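Local structure of Exo-1,3/1,4-beta-glucanase (Pseudoalteromonas sp., 3RRX) at residues Ala132-Asp137 against Val185-Gly190; Leu138-Gly143 against Ala189-Thr194. The protein is named an exo-1,3/1,4-beta-glucanase and, as a glycoside hydrolase of family 3, probably removes glucose units from the ends of beta-glucan chains. The protein carries 1 engineered substitution. One frame throughout, in Å; residues are numbered along the deposited sequence.

Contacts 1 and 2 are successive sections of one helix pairing: helix 182-197 runs beside the turn that opens helix 136-151 in contact 1 and beside that helix itself in contact 2. Their centres lie 8 Å apart, and Ala189 and Gly190 belong to both. Tyr188 CE2 meets Ile139 CD1 at 3.5 Å, and Thr136 O meets Glu191 CB at 3.7 Å, so the packing continues unbroken between them. Contact 1 is the one nearer the calcium ion: the side chain of Arg134 comes within about 12 Å of the metal and about 8 Å of the side chain of its ligand Glu180. Contact 2 lies away from the metal sites.

Contact 1. Residues Ala132-Asp137 against Val185-Gly190; sequences AARDTD and VKRYAG
Tyr188 reaches from helix 182-197 to the turn at Arg134 and Asp135, and its side chain carries most of this contact. From CB the ring swings out with chi1 at -89°, which aims the hydroxyl at the turn. CD1 is the first atom to meet the other segment, 4.0 Å from the methyl CG2 of Thr136; that methyl also rests 4.0 Å from Arg187 O. Further along, CE1 is near both Thr136 CG2 and the backbone N of Asp135, and CZ is 3.9 Å from Asp135 N, which sits at the ring edge, near its plane. At the tip, Tyr188 OH accepts a hydrogen bond from Asp135 N at 3.0 Å (156° at the hydrogen). The same hydroxyl gives its own proton to Leu130 O. Arg134 N is equally near, but its angle is too poor for a bond. The hydroxyl thus clasps the end of helix 127-133 to the turn, where Arg134 takes positive phi and Asp135 N-caps the next helix through OD1 to Leu138 N. A phenylalanine in place of Tyr188 would probably leave Asp135 N and Leu130 O without their shared mate. Arg134 and Arg187 carry like charges, yet water 1 bridges them, accepting from Arg134 NE at 3.0 Å and Arg187 NH2 at 3.0 Å; Arg134 NH2 is held by Leu580 O. In the barrel domain, helix 182-197 lies between helix 245-252, met by Lys186 and Ala189, and the junction of helices 127-133 and 136-151, which Asp135 ties to helix 384-397 through Lys396.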
loop_
_atom_site.group_PDB
_atom_site.type_symbol
_atom_site.label_atom_id
_atom_site.label_comp_id
_atom_site.label_asym_id
_atom_site.label_seq_id
_atom_site.Cartn_x
_atom_site.Cartn_y
_atom_site.Cartn_z
ATOM N N ALA A 132 2.795 -11.490 -6.842
ATOM C CA ALA A 132 3.122 -12.912 -7.006
ATOM C C ALA A 132 1.881 -13.801 -7.224
ATOM O O ALA A 132 1.945 -14.838 -7.898
ATOM C CB ALA A 132 3.939 -13.423 -5.800
ATOM N N ALA A 133 0.754 -13.394 -6.655
ATOM C CA ALA A 133 -0.477 -14.179 -6.744
ATOM C C ALA A 133 -1.048 -14.278 -8.165
ATOM O O ALA A 133 -1.778 -15.218 -8.469
ATOM C CB ALA A 133 -1.533 -13.611 -5.791
ATOM N N ARG A 134 -0.727 -13.305 -9.013
ATOM C CA ARG A 134 -1.268 -13.219 -10.385
ATOM C C ARG A 134 -2.777 -13.461 -10.450
ATOM O O ARG A 134 -3.239 -14.363 -11.149
ATOM C CB ARG A 134 -0.558 -14.206 -11.323
ATOM C CG ARG A 134 0.957 -14.039 -11.402
ATOM C CD ARG A 134 1.370 -12.691 -12.026
ATOM N NE ARG A 134 2.683 -12.826 -12.657
ATOM C CZ ARG A 134 3.819 -12.931 -11.974
ATOM N NH1 ARG A 134 3.791 -12.883 -10.652
ATOM N NH2 ARG A 134 4.978 -13.092 -12.606
ATOM N N ASP A 135 -3.551 -12.660 -9.726
ATOM C CA ASP A 135 -4.979 -12.934 -9.610
ATOM C C ASP A 135 -5.772 -11.634 -9.589
ATOM O O ASP A 135 -5.962 -11.040 -8.540
ATOM C CB ASP A 135 -5.257 -13.752 -8.346
ATOM C CG ASP A 135 -6.660 -14.357 -8.325
ATOM O OD1 ASP A 135 -7.605 -13.721 -8.827
ATOM O OD2 ASP A 135 -6.817 -15.482 -7.803
ATOM N N THR A 136 -6.232 -11.199 -10.757
ATOM C CA THR A 136 -6.899 -9.904 -10.877
ATOM C C THR A 136 -8.222 -9.839 -10.112
ATOM O O THR A 136 -8.589 -8.788 -9.579
ATOM C CB THR A 136 -7.144 -9.540 -12.359
ATOM O OG1 THR A 136 -7.788 -10.638 -13.007
ATOM C CG2 THR A 136 -5.830 -9.264 -13.067
ATOM N N ASP A 137 -8.940 -10.956 -10.058
ATOM C CA ASP A 137 -10.218 -11.010 -9.344
ATOM C C ASP A 137 -9.994 -10.822 -7.845
ATOM O O ASP A 137 -10.773 -10.158 -7.162
ATOM C CB ASP A 137 -10.914 -12.349 -9.602
ATOM C CG ASP A 137 -12.121 -12.570 -8.699
ATOM O OD1 ASP A 137 -13.039 -11.725 -8.712
ATOM O OD2 ASP A 137 -12.149 -13.589 -7.972
ATOM N N VAL A 185 1.490 -4.470 -13.301
ATOM C CA VAL A 185 0.891 -3.342 -12.586
ATOM C C VAL A 185 -0.317 -2.785 -13.356
ATOM O O VAL A 185 -1.344 -2.438 -12.760
ATOM C CB VAL A 185 1.939 -2.237 -12.279
ATOM C CG1 VAL A 185 1.276 -1.017 -11.647
ATOM C CG2 VAL A 185 3.044 -2.782 -11.361
ATOM N N LYS A 186 -0.201 -2.721 -14.681
ATOM C CA LYS A 186 -1.302 -2.253 -15.532
ATOM C C LYS A 186 -2.530 -3.145 -15.384
ATOM O O LYS A 186 -3.647 -2.648 -15.259
ATOM C CB LYS A 186 -0.856 -2.183 -17.002
ATOM C CG LYS A 186 -1.949 -1.745 -17.981
ATOM C CD LYS A 186 -1.352 -1.220 -19.280
ATOM C CE LYS A 186 -0.646 -2.307 -20.047
ATOM N NZ LYS A 186 0.139 -1.731 -21.193
ATOM N N ARG A 187 -2.322 -4.460 -15.388
ATOM C CA ARG A 187 -3.409 -5.424 -15.209
ATOM C C ARG A 187 -4.134 -5.238 -13.877
ATOM O O ARG A 187 -5.347 -5.399 -13.794
ATOM C CB ARG A 187 -2.861 -6.859 -15.230
ATOM C CG ARG A 187 -2.803 -7.535 -16.602
ATOM C CD ARG A 187 -2.154 -8.935 -16.486
ATOM N NE ARG A 187 -0.747 -8.905 -16.876
ATOM C CZ ARG A 187 0.188 -9.739 -16.427
ATOM N NH1 ARG A 187 -0.113 -10.689 -15.553
ATOM N NH2 ARG A 187 1.435 -9.615 -16.858
ATOM N N TYR A 188 -3.375 -4.920 -12.833
ATOM C CA TYR A 188 -3.907 -4.848 -11.475
ATOM C C TYR A 188 -4.582 -3.522 -11.118
ATOM O O TYR A 188 -5.589 -3.504 -10.404
ATOM C CB TYR A 188 -2.775 -5.067 -10.469
ATOM C CG TYR A 188 -2.507 -6.506 -10.074
ATOM C CD1 TYR A 188 -2.897 -7.568 -10.880
ATOM C CD2 TYR A 188 -1.858 -6.795 -8.880
ATOM C CE1 TYR A 188 -2.641 -8.891 -10.497
ATOM C CE2 TYR A 188 -1.601 -8.099 -8.494
ATOM C CZ TYR A 188 -1.994 -9.141 -9.297
ATOM O OH TYR A 188 -1.735 -10.434 -8.889
ATOM N N ALA A 189 -3.995 -2.414 -11.564
ATOM C CA ALA A 189 -4.357 -1.107 -11.023
ATOM C C ALA A 189 -5.841 -0.808 -11.180
ATOM O O ALA A 189 -6.486 -0.339 -10.247
ATOM C CB ALA A 189 -3.516 -0.000 -11.664
ATOM N N GLY A 190 -6.379 -1.080 -12.366
ATOM C CA GLY A 190 -7.783 -0.806 -12.629
ATOM C C GLY A 190 -8.708 -1.669 -11.790
ATOM O O GLY A 190 -9.815 -1.244 -11.430
HETATM O O HOH W 1 2.897 -11.893 -15.535
#

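Contact 2. Residues Leu138-Gly143 against Ala189-Thr194; sequences LIKRIG and AGEMVT
Glu191 presents the one flat group that touches the opposite helix, its carboxylate, and no aromatic ring takes part. Its oxygen OE1 comes against the aliphatic shaft of Lys140, 3.8 Å from CD and similarly near CB, while water 2 donates a hydrogen bond to the same OE1 at 2.9 Å. The chain of Glu191 is bent at chi2 (-70°), which folds the carboxylate back beside the lysine. Lys140 itself starts with CG opposite the backbone N (chi1 -169°) and stays extended, passing obliquely over Glu191 and Thr194 so that CE lies against Thr194 OG1. Its NZ gives a proton to water 2 at 3.1 Å and forms a salt bridge with Asp199, just beyond helix 182-197. The backbones are also close: Lys140 CA makes a CH...O contact with Glu191 O at 3.6 Å, and the helix axes approach to 7.2 Å, crossing at -30°. Deeper in, the methyl CG2 of Ile139 packs on Met192 CB at 3.8 Å, the two side chains meeting at about a right angle. Met192 bends at chi2 and brings its sulfur toward the other helix, where SD rests 3.5 Å from Gly143 CA; a side chain at Gly143 would run into Met192 O, so the glycine lets the two backbones close up here. Ala160 and Pro161 of strand 157-162 are touched by Met192, so helix 182-197 packs onto the barrel wall here. The chemistry is therefore divided: apolar contact toward the strands, and at the outer margin a water joining lysine, glutamate and threonine, with the lysine charge probably balanced chiefly by Asp199 rather than Glu191.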
loop_
_atom_site.group_PDB
_atom_site.type_symbol
_atom_site.label_atom_id
_atom_site.label_comp_id
_atom_site.label_asym_id
_atom_site.label_seq_id
_atom_site.Cartn_x
_atom_site.Cartn_y
_atom_site.Cartn_z
ATOM N N LEU A 138 -8.919 -11.419 -7.342
ATOM C CA LEU A 138 -8.532 -11.283 -5.945
ATOM C C LEU A 138 -8.301 -9.823 -5.603
ATOM O O LEU A 138 -8.774 -9.340 -4.575
ATOM C CB LEU A 138 -7.248 -12.072 -5.668
ATOM C CG LEU A 138 -6.663 -11.996 -4.250
ATOM C CD1 LEU A 138 -7.545 -12.747 -3.260
ATOM C CD2 LEU A 138 -5.239 -12.559 -4.218
ATOM N N ILE A 139 -7.572 -9.123 -6.476
ATOM C CA ILE A 139 -7.279 -7.706 -6.267
ATOM C C ILE A 139 -8.573 -6.906 -6.145
ATOM O O ILE A 139 -8.710 -6.067 -5.254
ATOM C CB ILE A 139 -6.415 -7.118 -7.411
ATOM C CG1 ILE A 139 -5.068 -7.845 -7.504
ATOM C CG2 ILE A 139 -6.206 -5.598 -7.223
ATOM C CD1 ILE A 139 -4.294 -7.846 -6.213
ATOM N N LYS A 140 -9.523 -7.163 -7.041
ATOM C CA LYS A 140 -10.790 -6.433 -7.004
ATOM C C LYS A 140 -11.533 -6.672 -5.684
ATOM O O LYS A 140 -12.072 -5.741 -5.084
ATOM C CB LYS A 140 -11.677 -6.792 -8.213
ATOM C CG LYS A 140 -12.892 -5.868 -8.381
ATOM C CD LYS A 140 -13.703 -6.215 -9.623
ATOM C CE LYS A 140 -14.800 -5.174 -9.890
ATOM N NZ LYS A 140 -15.321 -5.286 -11.284
ATOM N N ARG A 141 -11.559 -7.918 -5.225
ATOM C CA ARG A 141 -12.240 -8.230 -3.969
ATOM C C ARG A 141 -11.571 -7.571 -2.762
ATOM O O ARG A 141 -12.247 -7.154 -1.812
ATOM C CB ARG A 141 -12.351 -9.750 -3.775
ATOM C CG ARG A 141 -13.298 -10.420 -4.785
ATOM C CD ARG A 141 -13.452 -11.919 -4.520
ATOM N NE ARG A 141 -12.343 -12.683 -5.070
ATOM C CZ ARG A 141 -11.671 -13.622 -4.406
ATOM N NH1 ARG A 141 -11.987 -13.917 -3.154
ATOM N NH2 ARG A 141 -10.677 -14.268 -4.998
ATOM N N ILE A 142 -10.243 -7.484 -2.795
ATOM C CA ILE A 142 -9.506 -6.797 -1.738
ATOM C C ILE A 142 -9.900 -5.316 -1.720
ATOM O O ILE A 142 -10.091 -4.719 -0.656
ATOM C CB ILE A 142 -7.967 -6.982 -1.890
ATOM C CG1 ILE A 142 -7.588 -8.447 -1.605
ATOM C CG2 ILE A 142 -7.219 -6.058 -0.938
ATOM C CD1 ILE A 142 -6.088 -8.769 -1.764
ATOM N N GLY A 143 -10.041 -4.727 -2.904
ATOM C CA GLY A 143 -10.536 -3.360 -3.000
ATOM C C GLY A 143 -11.916 -3.219 -2.365
ATOM O O GLY A 143 -12.185 -2.259 -1.636
ATOM N N ALA A 189 -3.995 -2.414 -11.564
ATOM C CA ALA A 189 -4.357 -1.107 -11.023
ATOM C C ALA A 189 -5.841 -0.808 -11.180
ATOM O O ALA A 189 -6.486 -0.339 -10.247
ATOM C CB ALA A 189 -3.516 -0.000 -11.664
ATOM N N GLY A 190 -6.379 -1.080 -12.366
ATOM C CA GLY A 190 -7.783 -0.806 -12.629
ATOM C C GLY A 190 -8.708 -1.669 -11.790
ATOM O O GLY A 190 -9.815 -1.244 -11.430
ATOM N N GLU A 191 -8.261 -2.882 -11.475
ATOM C CA GLU A 191 -9.053 -3.783 -10.638
ATOM C C GLU A 191 -9.202 -3.231 -9.212
ATOM O O GLU A 191 -10.292 -3.269 -8.626
ATOM C CB GLU A 191 -8.434 -5.180 -10.590
ATOM C CG GLU A 191 -8.291 -5.856 -11.940
ATOM C CD GLU A 191 -9.621 -6.262 -12.546
ATOM O OE1 GLU A 191 -10.660 -6.208 -11.842
ATOM O OE2 GLU A 191 -9.626 -6.636 -13.737
ATOM N N MET A 192 -8.107 -2.724 -8.648
ATOM C CA MET A 192 -8.167 -2.150 -7.302
ATOM C C MET A 192 -9.063 -0.902 -7.297
ATOM O O MET A 192 -9.858 -0.702 -6.380
ATOM C CB MET A 192 -6.765 -1.825 -6.786
ATOM C CG MET A 192 -6.710 -1.381 -5.328
ATOM S SD MET A 192 -7.376 -2.627 -4.193
ATOM C CE MET A 192 -7.233 -1.757 -2.630
ATOM N N VAL A 193 -8.942 -0.073 -8.332
ATOM C CA VAL A 193 -9.755 1.136 -8.433
ATOM C C VAL A 193 -11.253 0.802 -8.466
ATOM O O VAL A 193 -12.035 1.379 -7.715
ATOM C CB VAL A 193 -9.363 1.995 -9.661
ATOM C CG1 VAL A 193 -10.405 3.083 -9.928
ATOM C CG2 VAL A 193 -7.955 2.608 -9.463
ATOM N N THR A 194 -11.655 -0.132 -9.323
ATOM C CA THR A 194 -13.073 -0.504 -9.401
ATOM C C THR A 194 -13.540 -1.253 -8.146
ATOM O O THR A 194 -14.710 -1.175 -7.770
ATOM C CB THR A 194 -13.401 -1.338 -10.663
ATOM O OG1 THR A 194 -12.612 -2.523 -10.675
ATOM C CG2 THR A 194 -13.128 -0.536 -11.955
HETATM O O HOH W 2 -12.826 -4.620 -13.053
#